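Local coordinates for protein phospholyase (Arthrobacter aurescens, PDB 5G4I) that works as a pyridoxal phosphate-dependent phospholyase in the class III transaminase family, breaking ethanolamine phosphate down to acetaldehyde, ammonia and phosphate, at residues 127-132 with 304-309; 132-137 with 299-304; 143-148 with 404-409; 219-222 with 226-229. All coordinates share one frame; numbering follows the deposited sequence. Where two conformers were deposited one is given.

In the fold
Interactions 1 and 2 are neighbours, with centres 6 Å apart. Both set helix 120-135 against helix 296-305, interaction 1 through the residues that follow the latter, and both touch the second subunit. Interactions 3 and 4 form a second pair, centres 10 Å apart, in loops that leave strands 140-143 and 214-217; interaction 3 also takes in the loop joining 399-404 to 410-413, and V404 touches S222. The two pairs stand about 30 Å apart, centre to centre. Along the chain come the first segments of 1, 2 and 3, then interaction 4, then 299-304, 304-309 and 404-409. One pair thus sits by the subunit interface, the other where the two sheets meet beside the cofactor.

Interaction 1: residues 127-132 with 304-309; sequences ALRIAR and RHNMFF
The side-chain amide of N306 is gripped at both ends: its ND2 is hydrogen-bonded to Q133 OE1 and to F302 O, and its OD1 to the backbone N of H164 in the second subunit. R129 faces it across the contact, with NH2 3.2 Å from N306 OD1, but the angle is too poor for a hydrogen bond. The two side chains come from opposite directions and their planes stand 80° apart. R129 gets there with an extended chain, CG trans to the backbone N (chi1 -173°), and its NE is in a salt bridge with E165 of the second subunit.

This is where helix 120-135 meets the end of helix 296-305 at the dimer interface. N306 is the first residue beyond the helix, and an inverse gamma turn centred on M307, with a weak 3.0 Å bond from F308 N to N306 O, swings the chain toward T311, which hydrogen-bonds the cofactor held by the other subunit. F308 closes that turn. R129 NH1 lies at the edge of its ring, near the plane, 4.0 Å from F308 CD1, with guanidinium and ring planes 61° apart. The F308 side chain itself is about 8 Å from a bound pyridoxal phosphate.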
loop_
_atom_site.group_PDB
_atom_site.type_symbol
_atom_site.label_atom_id
_atom_site.label_comp_id
_atom_site.label_asym_id
_atom_site.label_seq_id
_atom_site.Cartn_x
_atom_site.Cartn_y
_atom_site.Cartn_z
ATOM N N ALA A 127 7.739 -5.425 -7.675
ATOM C CA ALA A 127 8.243 -6.087 -8.902
ATOM C C ALA A 127 9.475 -5.399 -9.456
ATOM O O ALA A 127 10.421 -6.116 -9.905
ATOM C CB ALA A 127 7.142 -6.212 -9.951
ATOM N N LEU A 128 9.507 -4.051 -9.517
ATOM C CA LEU A 128 10.718 -3.336 -10.042
ATOM C C LEU A 128 11.911 -3.651 -9.138
ATOM O O LEU A 128 13.072 -3.747 -9.599
ATOM C CB LEU A 128 10.458 -1.811 -10.160
ATOM C CG LEU A 128 9.501 -1.340 -11.247
ATOM C CD1 LEU A 128 9.384 0.141 -11.106
ATOM C CD2 LEU A 128 10.070 -1.681 -12.616
ATOM N N ARG A 129 11.679 -3.713 -7.809
ATOM C CA ARG A 129 12.738 -4.008 -6.825
ATOM C C ARG A 129 13.308 -5.399 -6.989
ATOM O O ARG A 129 14.595 -5.611 -7.012
ATOM C CB ARG A 129 12.205 -3.678 -5.409
ATOM C CG ARG A 129 13.311 -3.791 -4.287
ATOM C CD ARG A 129 12.747 -3.403 -2.901
ATOM N NE ARG A 129 13.803 -3.657 -1.883
ATOM C CZ ARG A 129 13.606 -4.057 -0.627
ATOM N NH1 ARG A 129 12.398 -4.086 -0.097
ATOM N NH2 ARG A 129 14.642 -4.357 0.156
ATOM N N ILE A 130 12.473 -6.408 -7.086
ATOM C CA ILE A 130 12.922 -7.832 -7.391
ATOM C C ILE A 130 13.722 -7.799 -8.647
ATOM O O ILE A 130 14.850 -8.418 -8.668
ATOM C CB ILE A 130 11.672 -8.737 -7.517
ATOM C CG1 ILE A 130 10.970 -8.959 -6.162
ATOM C CG2 ILE A 130 12.094 -10.115 -8.101
ATOM C CD1 ILE A 130 9.509 -9.503 -6.296
ATOM N N ALA A 131 13.243 -7.194 -9.705
ATOM C CA ALA A 131 13.940 -7.206 -10.981
ATOM C C ALA A 131 15.306 -6.529 -10.889
ATOM O O ALA A 131 16.337 -7.061 -11.458
ATOM C CB ALA A 131 13.098 -6.601 -12.097
ATOM N N ARG A 132 15.379 -5.332 -10.304
ATOM C CA ARG A 132 16.709 -4.558 -10.227
ATOM C C ARG A 132 17.714 -5.433 -9.475
ATOM O O ARG A 132 18.929 -5.563 -9.927
ATOM C CB ARG A 132 16.451 -3.232 -9.419
ATOM C CG ARG A 132 17.391 -2.136 -9.601
ATOM C CD ARG A 132 16.983 -0.941 -8.766
ATOM N NE ARG A 132 15.632 -0.457 -9.023
ATOM C CZ ARG A 132 14.586 -0.500 -8.174
ATOM N NH1 ARG A 132 14.682 -0.982 -6.992
ATOM N NH2 ARG A 132 13.431 0.011 -8.622
ATOM N N ARG A 304 16.097 -14.834 0.233
ATOM C CA ARG A 304 17.450 -15.118 0.799
ATOM C C ARG A 304 18.225 -13.811 0.996
ATOM O O ARG A 304 19.124 -13.787 1.863
ATOM C CB ARG A 304 18.287 -16.043 -0.116
ATOM C CG ARG A 304 17.835 -17.493 -0.147
ATOM C CD ARG A 304 18.843 -18.410 -0.917
ATOM N NE ARG A 304 19.403 -17.867 -2.163
ATOM C CZ ARG A 304 18.935 -18.093 -3.401
ATOM N NH1 ARG A 304 17.867 -18.856 -3.592
ATOM N NH2 ARG A 304 19.534 -17.552 -4.469
ATOM N N HIS A 305 17.991 -12.793 0.182
ATOM C CA HIS A 305 18.744 -11.557 0.178
ATOM C C HIS A 305 18.099 -10.399 0.977
ATOM O O HIS A 305 18.800 -9.343 1.168
ATOM C CB HIS A 305 18.918 -11.074 -1.286
ATOM C CG HIS A 305 19.818 -11.928 -2.121
ATOM N ND1 HIS A 305 19.822 -11.823 -3.502
ATOM C CD2 HIS A 305 20.732 -12.861 -1.790
ATOM C CE1 HIS A 305 20.729 -12.682 -3.978
ATOM N NE2 HIS A 305 21.275 -13.331 -2.959
ATOM N N ASN A 306 16.826 -10.538 1.440
ATOM C CA ASN A 306 16.148 -9.443 2.132
ATOM C C ASN A 306 15.187 -9.981 3.152
ATOM O O ASN A 306 14.462 -10.952 2.878
ATOM C CB ASN A 306 15.287 -8.595 1.173
ATOM C CG ASN A 306 16.079 -8.042 -0.045
ATOM O OD1 ASN A 306 16.547 -6.886 -0.088
ATOM N ND2 ASN A 306 16.130 -8.867 -1.093
ATOM N N MET A 307 15.128 -9.336 4.328
ATOM C CA MET A 307 14.117 -9.650 5.332
ATOM C C MET A 307 12.814 -8.878 4.998
ATOM O O MET A 307 12.422 -7.883 5.609
ATOM C CB MET A 307 14.631 -9.366 6.773
ATOM C CG MET A 307 13.646 -9.722 7.861
ATOM S SD MET A 307 12.314 -10.959 7.678
ATOM C CE MET A 307 11.142 -9.718 8.300
ATOM N N PHE A 308 12.181 -9.329 3.915
ATOM C CA PHE A 308 11.009 -8.638 3.347
ATOM C C PHE A 308 9.732 -8.982 4.121
ATOM O O PHE A 308 9.398 -10.169 4.290
ATOM C CB PHE A 308 10.830 -8.976 1.826
ATOM C CG PHE A 308 9.621 -8.270 1.210
ATOM C CD1 PHE A 308 9.698 -6.932 0.909
ATOM C CD2 PHE A 308 8.411 -8.953 1.065
ATOM C CE1 PHE A 308 8.537 -6.249 0.439
ATOM C CE2 PHE A 308 7.262 -8.263 0.652
ATOM C CZ PHE A 308 7.352 -6.949 0.360
ATOM N N PHE A 309 8.949 -7.935 4.463
ATOM C CA PHE A 309 7.707 -8.134 5.264
ATOM C C PHE A 309 6.796 -6.924 4.988
ATOM O O PHE A 309 7.269 -5.775 5.129
ATOM C CB PHE A 309 8.024 -8.333 6.780
ATOM C CG PHE A 309 6.818 -8.610 7.663
ATOM C CD1 PHE A 309 6.043 -9.744 7.499
ATOM C CD2 PHE A 309 6.371 -7.617 8.489
ATOM C CE1 PHE A 309 4.845 -9.942 8.237
ATOM C CE2 PHE A 309 5.225 -7.829 9.354
ATOM C CZ PHE A 309 4.464 -8.960 9.199
#

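Interaction 2: residues 132-137 with 299-304; sequences RQHTGN and LDEFGR
The amide of Q133 lies against the F302 ring, the two planes 34° apart and the side chains crossing at about a right angle. Q133 OE1 is 3.7 Å from F302 CD1, and Q133 NE2 is 3.8 Å from F302 CE1, so the whole head of the amide lies along the CD1–CE1 bond of the ring. F302 also packs on L126, R129 and I130 of helix 120-135, while Q133 NE2 is hydrogen-bonded to E165 OE2 of the second subunit. The H134 ring lies near E301 as well, but in an orientation too doubtful to describe in detail.

The firmer link between the helices runs through water. E301 reaches out with an extended chain, CG opposite the backbone N (chi1 173°), and its OE2 accepts from two waters. One water bridges to Q133 O, 3.1 Å from that oxygen and 3.0 Å from E301 OE2. The other lies 2.9 Å from H134 O and 2.8 Å from E301 OE2. Helix 120-135 is ending here: G136 leaves it with positive phi, and T135 forms an ST turn, its OG1 accepting from N137 N.

The carbonyls of the last helical turn and the carboxylate are all acceptors, so they could not bond to one another directly. The two waters donate to both sides, which probably eases the placing of a negative group beside the negative end of the helix dipole.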
loop_
_atom_site.group_PDB
_atom_site.type_symbol
_atom_site.label_atom_id
_atom_site.label_comp_id
_atom_site.label_asym_id
_atom_site.label_seq_id
_atom_site.Cartn_x
_atom_site.Cartn_y
_atom_site.Cartn_z
ATOM N N ARG A 132 15.379 -5.332 -10.304
ATOM C CA ARG A 132 16.709 -4.558 -10.227
ATOM C C ARG A 132 17.714 -5.433 -9.475
ATOM O O ARG A 132 18.929 -5.563 -9.927
ATOM C CB ARG A 132 16.451 -3.232 -9.419
ATOM C CG ARG A 132 17.391 -2.136 -9.601
ATOM C CD ARG A 132 16.983 -0.941 -8.766
ATOM N NE ARG A 132 15.632 -0.457 -9.023
ATOM C CZ ARG A 132 14.586 -0.500 -8.174
ATOM N NH1 ARG A 132 14.682 -0.982 -6.992
ATOM N NH2 ARG A 132 13.431 0.011 -8.622
ATOM N N GLN A 133 17.359 -6.080 -8.380
ATOM C CA GLN A 133 18.323 -6.912 -7.619
ATOM C C GLN A 133 18.716 -8.176 -8.376
ATOM O O GLN A 133 19.924 -8.602 -8.366
ATOM C CB GLN A 133 17.759 -7.357 -6.265
ATOM C CG GLN A 133 17.421 -6.221 -5.272
ATOM C CD GLN A 133 17.119 -6.694 -3.861
ATOM O OE1 GLN A 133 17.287 -7.911 -3.543
ATOM N NE2 GLN A 133 16.653 -5.797 -2.987
ATOM N N HIS A 134 17.781 -8.806 -9.090
ATOM C CA HIS A 134 18.083 -10.047 -9.820
ATOM C C HIS A 134 18.966 -9.806 -11.063
ATOM O O HIS A 134 19.943 -10.562 -11.300
ATOM C CB HIS A 134 16.769 -10.687 -10.340
ATOM C CG HIS A 134 16.997 -11.887 -11.201
ATOM N ND1 HIS A 134 16.945 -11.921 -12.569
ATOM C CD2 HIS A 134 17.358 -13.121 -10.798
ATOM C CE1 HIS A 134 17.282 -13.151 -12.996
ATOM N NE2 HIS A 134 17.535 -13.895 -11.931
ATOM N N THR A 135 18.681 -8.754 -11.827
ATOM C CA THR A 135 19.338 -8.473 -13.098
ATOM C C THR A 135 20.677 -7.802 -12.877
ATOM O O THR A 135 21.581 -7.905 -13.794
ATOM C CB THR A 135 18.497 -7.611 -14.017
ATOM O OG1 THR A 135 18.312 -6.277 -13.510
ATOM C CG2 THR A 135 17.180 -8.317 -14.399
ATOM N N GLY A 136 20.856 -7.069 -11.764
ATOM C CA GLY A 136 22.054 -6.212 -11.623
ATOM C C GLY A 136 22.055 -4.980 -12.532
ATOM O O GLY A 136 23.089 -4.259 -12.644
ATOM N N ASN A 137 20.918 -4.702 -13.189
ATOM C CA ASN A 137 20.702 -3.596 -14.079
ATOM C C ASN A 137 19.623 -2.642 -13.518
ATOM O O ASN A 137 18.833 -3.041 -12.613
ATOM C CB ASN A 137 20.244 -4.080 -15.496
ATOM C CG ASN A 137 21.260 -4.943 -16.235
ATOM O OD1 ASN A 137 20.905 -5.862 -17.057
ATOM N ND2 ASN A 137 22.493 -4.710 -15.938
ATOM N N LEU A 299 11.300 -15.807 -6.360
ATOM C CA LEU A 299 10.868 -15.602 -4.950
ATOM C C LEU A 299 11.953 -16.059 -3.949
ATOM O O LEU A 299 12.222 -15.413 -2.958
ATOM C CB LEU A 299 9.478 -16.249 -4.703
ATOM C CG LEU A 299 8.990 -16.121 -3.217
ATOM C CD1 LEU A 299 7.517 -15.798 -3.112
ATOM C CD2 LEU A 299 9.357 -17.379 -2.390
ATOM N N ASP A 300 12.537 -17.254 -4.176
ATOM C CA ASP A 300 13.514 -17.780 -3.246
ATOM C C ASP A 300 14.781 -16.862 -3.163
ATOM O O ASP A 300 15.266 -16.579 -2.082
ATOM C CB ASP A 300 13.968 -19.187 -3.735
ATOM C CG ASP A 300 15.026 -19.853 -2.789
ATOM O OD1 ASP A 300 14.662 -20.148 -1.699
ATOM O OD2 ASP A 300 16.211 -20.075 -3.183
ATOM N N GLU A 301 15.271 -16.367 -4.303
ATOM C CA GLU A 301 16.419 -15.500 -4.354
ATOM C C GLU A 301 16.194 -14.221 -3.531
ATOM O O GLU A 301 17.013 -13.760 -2.748
ATOM C CB GLU A 301 16.811 -15.184 -5.805
ATOM C CG GLU A 301 17.903 -14.151 -5.931
ATOM C CD GLU A 301 18.184 -13.767 -7.359
ATOM O OE1 GLU A 301 17.293 -13.691 -8.188
ATOM O OE2 GLU A 301 19.355 -13.589 -7.677
ATOM N N PHE A 302 14.999 -13.612 -3.791
ATOM C CA PHE A 302 14.734 -12.323 -3.113
ATOM C C PHE A 302 14.619 -12.518 -1.594
ATOM O O PHE A 302 15.130 -11.664 -0.815
ATOM C CB PHE A 302 13.410 -11.667 -3.664
ATOM C CG PHE A 302 13.147 -10.247 -3.196
ATOM C CD1 PHE A 302 13.837 -9.157 -3.734
ATOM C CD2 PHE A 302 12.134 -9.992 -2.198
ATOM C CE1 PHE A 302 13.525 -7.869 -3.302
ATOM C CE2 PHE A 302 11.891 -8.699 -1.787
ATOM C CZ PHE A 302 12.558 -7.673 -2.307
ATOM N N GLY A 303 13.975 -13.590 -1.157
ATOM C CA GLY A 303 13.890 -13.864 0.323
ATOM C C GLY A 303 15.194 -14.254 0.994
ATOM O O GLY A 303 15.408 -13.918 2.149
ATOM N N ARG A 304 16.097 -14.834 0.233
ATOM C CA ARG A 304 17.450 -15.118 0.799
ATOM C C ARG A 304 18.225 -13.811 0.996
ATOM O O ARG A 304 19.124 -13.787 1.863
ATOM C CB ARG A 304 18.287 -16.043 -0.116
ATOM C CG ARG A 304 17.835 -17.493 -0.147
ATOM C CD ARG A 304 18.843 -18.410 -0.917
ATOM N NE ARG A 304 19.403 -17.867 -2.163
ATOM C CZ ARG A 304 18.935 -18.093 -3.401
ATOM N NH1 ARG A 304 17.867 -18.856 -3.592
ATOM N NH2 ARG A 304 19.534 -17.552 -4.469
HETATM O O HOH W 1 20.457 -11.062 -6.583
HETATM O O HOH W 2 20.709 -13.023 -10.005
#

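Interaction 3: residues 143-148 with 404-409; sequences SDFSYH and VGPHDN. With PLP (pyridoxal-5'-phosphate), chain C.
P406 CB sits almost squarely over the F145 ring, 3.9 Å from its centroid and only 5° off the ring normal, a well-formed CH-pi contact. The proline CA covers the same face farther out toward the rim, 3.6 Å from F145 CE2. G405 C adds an oblique approach to that corner, 3.8 Å from F145 CE2. The phenylalanine is thrown out to the proline by a first torsion of -154°, which sets CG roughly across from the backbone N.

Each loop is braced from within. S143 makes an ST turn, its OG accepting from F145 N at 3.1 Å in a fairly straight bond (163°). S146 OG donates to S143 O from above the carbonyl plane. In the other loop, G405 to D408 is a type I beta turn closed by D408 N to G405 O at 3.0 Å, and it joins antiparallel neighbours 399-404 and 410-413.

Beyond S146 the chain reaches the cofactor: Y147 O stands over the rim of the pyridine ring of pyridoxal phosphate, 3.6 Å from its N1, and H148 O comes in beside the ring, 3.2 Å from its C6. H148 ND1 is hydrogen-bonded to D251, and H148 O to N124, both residues of the pocket. The contact therefore ties the 399-404/410-413 hairpin of the other seven-stranded sheet to the loop after strand 140-143, a loop of the central mixed sheet that lines the cofactor pocket in this fold type I PLP enzyme.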
loop_
_atom_site.group_PDB
_atom_site.type_symbol
_atom_site.label_atom_id
_atom_site.label_comp_id
_atom_site.label_asym_id
_atom_site.label_seq_id
_atom_site.Cartn_x
_atom_site.Cartn_y
_atom_site.Cartn_z
ATOM N N SER A 143 5.859 2.288 -22.132
ATOM C CA SER A 143 5.303 3.073 -23.211
ATOM C C SER A 143 5.415 4.590 -22.944
ATOM O O SER A 143 5.534 5.010 -21.778
ATOM C CB SER A 143 3.796 2.741 -23.412
ATOM O OG SER A 143 2.989 3.660 -22.774
ATOM N N ASP A 144 5.342 5.367 -24.028
ATOM C CA ASP A 144 5.339 6.828 -23.965
ATOM C C ASP A 144 4.034 7.460 -23.551
ATOM O O ASP A 144 3.986 8.701 -23.492
ATOM C CB ASP A 144 5.846 7.442 -25.263
ATOM C CG ASP A 144 4.911 7.314 -26.405
ATOM O OD1 ASP A 144 3.774 6.803 -26.342
ATOM O OD2 ASP A 144 5.423 7.676 -27.545
ATOM N N PHE A 145 3.018 6.696 -23.100
ATOM C CA PHE A 145 1.831 7.318 -22.474
ATOM C C PHE A 145 1.212 6.278 -21.498
ATOM O O PHE A 145 0.130 5.727 -21.744
ATOM C CB PHE A 145 0.845 7.887 -23.518
ATOM C CG PHE A 145 0.000 9.021 -22.960
ATOM C CD1 PHE A 145 0.565 10.250 -22.820
ATOM C CD2 PHE A 145 -1.269 8.771 -22.495
ATOM C CE1 PHE A 145 -0.177 11.317 -22.256
ATOM C CE2 PHE A 145 -2.026 9.899 -21.982
ATOM C CZ PHE A 145 -1.438 11.054 -21.868
ATOM N N SER A 146 1.952 6.042 -20.410
ATOM C CA SER A 146 1.582 4.982 -19.427
ATOM C C SER A 146 1.540 5.482 -17.998
ATOM O O SER A 146 2.095 6.543 -17.656
ATOM C CB SER A 146 2.528 3.784 -19.528
ATOM O OG SER A 146 3.866 4.142 -19.449
ATOM N N TYR A 147 0.909 4.676 -17.132
ATOM C CA TYR A 147 0.824 4.974 -15.699
ATOM C C TYR A 147 0.766 3.657 -14.897
ATOM O O TYR A 147 -0.113 2.813 -15.122
ATOM C CB TYR A 147 -0.371 5.872 -15.352
ATOM C CG TYR A 147 -0.525 6.087 -13.854
ATOM C CD1 TYR A 147 0.353 6.890 -13.155
ATOM C CD2 TYR A 147 -1.508 5.398 -13.108
ATOM C CE1 TYR A 147 0.292 7.065 -11.798
ATOM C CE2 TYR A 147 -1.628 5.609 -11.735
ATOM C CZ TYR A 147 -0.733 6.426 -11.075
ATOM O OH TYR A 147 -0.796 6.586 -9.712
ATOM N N HIS A 148 1.767 3.459 -14.018
ATOM C CA HIS A 148 1.875 2.194 -13.261
ATOM C C HIS A 148 1.848 2.360 -11.739
ATOM O O HIS A 148 1.973 1.409 -10.960
ATOM C CB HIS A 148 3.185 1.450 -13.729
ATOM C CG HIS A 148 3.146 1.066 -15.167
ATOM N ND1 HIS A 148 2.370 0.052 -15.657
ATOM C CD2 HIS A 148 3.787 1.588 -16.259
ATOM C CE1 HIS A 148 2.518 -0.021 -16.960
ATOM N NE2 HIS A 148 3.331 0.921 -17.366
ATOM N N VAL A 404 -9.988 8.103 -22.232
ATOM C CA VAL A 404 -8.560 7.850 -22.121
ATOM C C VAL A 404 -7.846 8.379 -23.349
ATOM O O VAL A 404 -8.465 8.708 -24.367
ATOM C CB VAL A 404 -8.204 6.308 -21.985
ATOM C CG1 VAL A 404 -8.460 5.820 -20.616
ATOM C CG2 VAL A 404 -8.815 5.423 -23.001
ATOM N N GLY A 405 -6.508 8.294 -23.334
ATOM C CA GLY A 405 -5.645 8.522 -24.475
ATOM C C GLY A 405 -4.902 9.878 -24.450
ATOM O O GLY A 405 -5.422 10.833 -23.849
ATOM N N PRO A 406 -3.801 9.953 -25.224
ATOM C CA PRO A 406 -3.002 11.179 -25.256
ATOM C C PRO A 406 -3.704 12.389 -25.893
ATOM O O PRO A 406 -3.362 13.572 -25.560
ATOM C CB PRO A 406 -1.798 10.752 -26.058
ATOM C CG PRO A 406 -2.204 9.601 -26.868
ATOM C CD PRO A 406 -3.182 8.879 -25.989
ATOM N N HIS A 407 -4.727 12.153 -26.702
ATOM C CA HIS A 407 -5.526 13.250 -27.241
ATOM C C HIS A 407 -6.876 13.392 -26.567
ATOM O O HIS A 407 -7.759 14.133 -27.028
ATOM C CB HIS A 407 -5.669 13.089 -28.739
ATOM C CG HIS A 407 -4.371 12.853 -29.460
ATOM N ND1 HIS A 407 -3.368 13.807 -29.507
ATOM C CD2 HIS A 407 -3.896 11.775 -30.125
ATOM C CE1 HIS A 407 -2.339 13.318 -30.177
ATOM N NE2 HIS A 407 -2.634 12.092 -30.561
ATOM N N ASP A 408 -7.122 12.676 -25.446
ATOM C CA ASP A 408 -8.302 12.846 -24.628
ATOM C C ASP A 408 -9.618 12.626 -25.410
ATOM O O ASP A 408 -10.661 13.266 -25.104
ATOM C CB ASP A 408 -8.280 14.247 -23.961
ATOM C CG ASP A 408 -8.362 14.196 -22.491
ATOM O OD1 ASP A 408 -8.590 13.111 -21.868
ATOM O OD2 ASP A 408 -8.198 15.282 -21.940
ATOM N N ASN A 409 -9.592 11.662 -26.321
ATOM C CA ASN A 409 -10.724 11.420 -27.233
ATOM C C ASN A 409 -11.171 9.979 -27.404
ATOM O O ASN A 409 -11.894 9.675 -28.351
ATOM C CB ASN A 409 -10.413 12.027 -28.608
ATOM C CG ASN A 409 -9.410 11.212 -29.376
ATOM O OD1 ASN A 409 -8.345 10.887 -28.823
ATOM N ND2 ASN A 409 -9.671 10.880 -30.594
HETATM N N1 PLP C . -1.149 0.146 -12.862
HETATM C C2 PLP C . -2.289 0.246 -13.588
HETATM C C2A PLP C . -2.331 -0.284 -14.997
HETATM C C3 PLP C . -3.497 0.876 -12.997
HETATM O O3 PLP C . -4.653 0.987 -13.707
HETATM C C4 PLP C . -3.395 1.378 -11.609
HETATM C C4A PLP C . -4.545 2.022 -10.935
HETATM C C5 PLP C . -2.091 1.208 -10.924
HETATM C C6 PLP C . -1.038 0.596 -11.600
HETATM C C5A PLP C . -1.905 1.695 -9.505
HETATM O O4P PLP C . -2.939 1.162 -8.680
HETATM P P PLP C . -3.161 1.722 -7.186
HETATM O O1P PLP C . -3.891 3.027 -7.391
HETATM O O2P PLP C . -3.983 0.647 -6.513
HETATM O O3P PLP C . -1.761 1.869 -6.641
#

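Interaction 4: residues 219-222 with 226-229; sequences PLFS and LLQL
F221 and L226 both take positive phi, folding the chain back so that the CA atoms of S222 and L226 come within 4.3 Å, and L226 N gives F221 O a weak 2.9 Å hydrogen bond bent to 130°. F221 CB packs on L227 CG at 3.8 Å, while farther out the ring meets L229, whose two methyls approach one side of it obliquely: CD2 is 3.6 Å from F221 CE2 and CD1 3.7 Å from F221 CD2.

All this belongs to the loop between strand 214-217 and helix 233-243, next to the cofactor site of the class III aminotransferase fold. F221 and L229 both rest on I234 of that helix, whereas L220, S222 and L226 press on F368 of strand 368-373, in the other sheet. The L226 side chain starts out away from the turn, yet with CG beside the backbone N (chi1 -76°) its CD2 returns to lie 4.0 Å from S222 CB. The S222 hydroxyl is hydrogen-bonded to D218, and its side chain touches Q254, which binds pyridoxal phosphate.

Two waters link the carbonyls of P219 and L220 to that of L227, donating to both sides. One lies 2.8 Å from P219 O and the other 2.8 Å from L220 O, and L227 O accepts from both.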
loop_
_atom_site.group_PDB
_atom_site.type_symbol
_atom_site.label_atom_id
_atom_site.label_comp_id
_atom_site.label_asym_id
_atom_site.label_seq_id
_atom_site.Cartn_x
_atom_site.Cartn_y
_atom_site.Cartn_z
ATOM N N PRO A 219 -1.185 -4.977 -20.806
ATOM C CA PRO A 219 -1.532 -5.687 -22.115
ATOM C C PRO A 219 -2.619 -5.045 -22.977
ATOM O O PRO A 219 -2.606 -5.168 -24.196
ATOM C CB PRO A 219 -2.024 -7.080 -21.610
ATOM C CG PRO A 219 -1.235 -7.318 -20.373
ATOM C CD PRO A 219 -1.149 -5.949 -19.670
ATOM N N LEU A 220 -3.580 -4.342 -22.374
ATOM C CA LEU A 220 -4.643 -3.616 -23.108
ATOM C C LEU A 220 -4.150 -2.259 -23.668
ATOM O O LEU A 220 -4.871 -1.598 -24.507
ATOM C CB LEU A 220 -5.899 -3.382 -22.234
ATOM C CG LEU A 220 -6.814 -4.638 -22.175
ATOM C CD1 LEU A 220 -7.883 -4.445 -21.076
ATOM C CD2 LEU A 220 -7.514 -4.925 -23.522
ATOM N N PHE A 221 -2.968 -1.763 -23.174
ATOM C CA PHE A 221 -2.502 -0.401 -23.527
ATOM C C PHE A 221 -3.662 0.591 -23.438
ATOM O O PHE A 221 -3.884 1.401 -24.391
ATOM C CB PHE A 221 -1.781 -0.423 -24.890
ATOM C CG PHE A 221 -0.491 -1.266 -24.833
ATOM C CD1 PHE A 221 0.693 -0.706 -24.331
ATOM C CD2 PHE A 221 -0.492 -2.609 -25.233
ATOM C CE1 PHE A 221 1.840 -1.502 -24.240
ATOM C CE2 PHE A 221 0.656 -3.355 -25.130
ATOM C CZ PHE A 221 1.825 -2.815 -24.644
ATOM N N SER A 222 -4.347 0.573 -22.292
ATOM C CA SER A 222 -5.522 1.408 -22.084
ATOM C C SER A 222 -5.257 2.883 -21.923
ATOM O O SER A 222 -5.885 3.718 -22.650
ATOM C CB SER A 222 -6.372 0.858 -20.948
ATOM O OG SER A 222 -5.673 0.838 -19.731
ATOM N N LEU A 226 -6.135 2.476 -25.920
ATOM C CA LEU A 226 -6.599 1.147 -26.270
ATOM C C LEU A 226 -6.108 0.633 -27.615
ATOM O O LEU A 226 -6.848 0.524 -28.621
ATOM C CB LEU A 226 -8.186 1.027 -26.169
ATOM C CG LEU A 226 -8.750 0.917 -24.789
ATOM C CD1 LEU A 226 -10.318 1.035 -24.866
ATOM C CD2 LEU A 226 -8.372 -0.430 -24.129
ATOM N N LEU A 227 -4.791 0.440 -27.692
ATOM C CA LEU A 227 -4.103 0.081 -28.941
ATOM C C LEU A 227 -4.313 -1.375 -29.374
ATOM O O LEU A 227 -4.490 -2.257 -28.526
ATOM C CB LEU A 227 -2.613 0.324 -28.707
ATOM C CG LEU A 227 -2.174 1.661 -28.090
ATOM C CD1 LEU A 227 -0.632 1.708 -27.967
ATOM C CD2 LEU A 227 -2.666 2.855 -28.860
ATOM N N GLN A 228 -4.307 -1.616 -30.696
ATOM C CA GLN A 228 -4.359 -2.972 -31.248
ATOM C C GLN A 228 -2.974 -3.242 -31.857
ATOM O O GLN A 228 -2.614 -2.625 -32.891
ATOM C CB GLN A 228 -5.487 -3.139 -32.333
ATOM C CG GLN A 228 -5.502 -4.574 -32.896
ATOM C CD GLN A 228 -6.435 -4.800 -34.140
ATOM O OE1 GLN A 228 -7.295 -3.972 -34.437
ATOM N NE2 GLN A 228 -6.228 -5.892 -34.853
ATOM N N LEU A 229 -2.210 -4.143 -31.272
ATOM C CA LEU A 229 -0.824 -4.313 -31.714
ATOM C C LEU A 229 -0.701 -5.270 -32.896
ATOM O O LEU A 229 -1.463 -6.263 -32.970
ATOM C CB LEU A 229 0.044 -4.836 -30.544
ATOM C CG LEU A 229 0.549 -3.773 -29.558
ATOM C CD1 LEU A 229 -0.538 -2.921 -28.873
ATOM C CD2 LEU A 229 1.396 -4.454 -28.492
HETATM O O HOH W 3 -3.704 -4.612 -26.686
HETATM O O HOH W 4 -6.635 -2.489 -26.448
#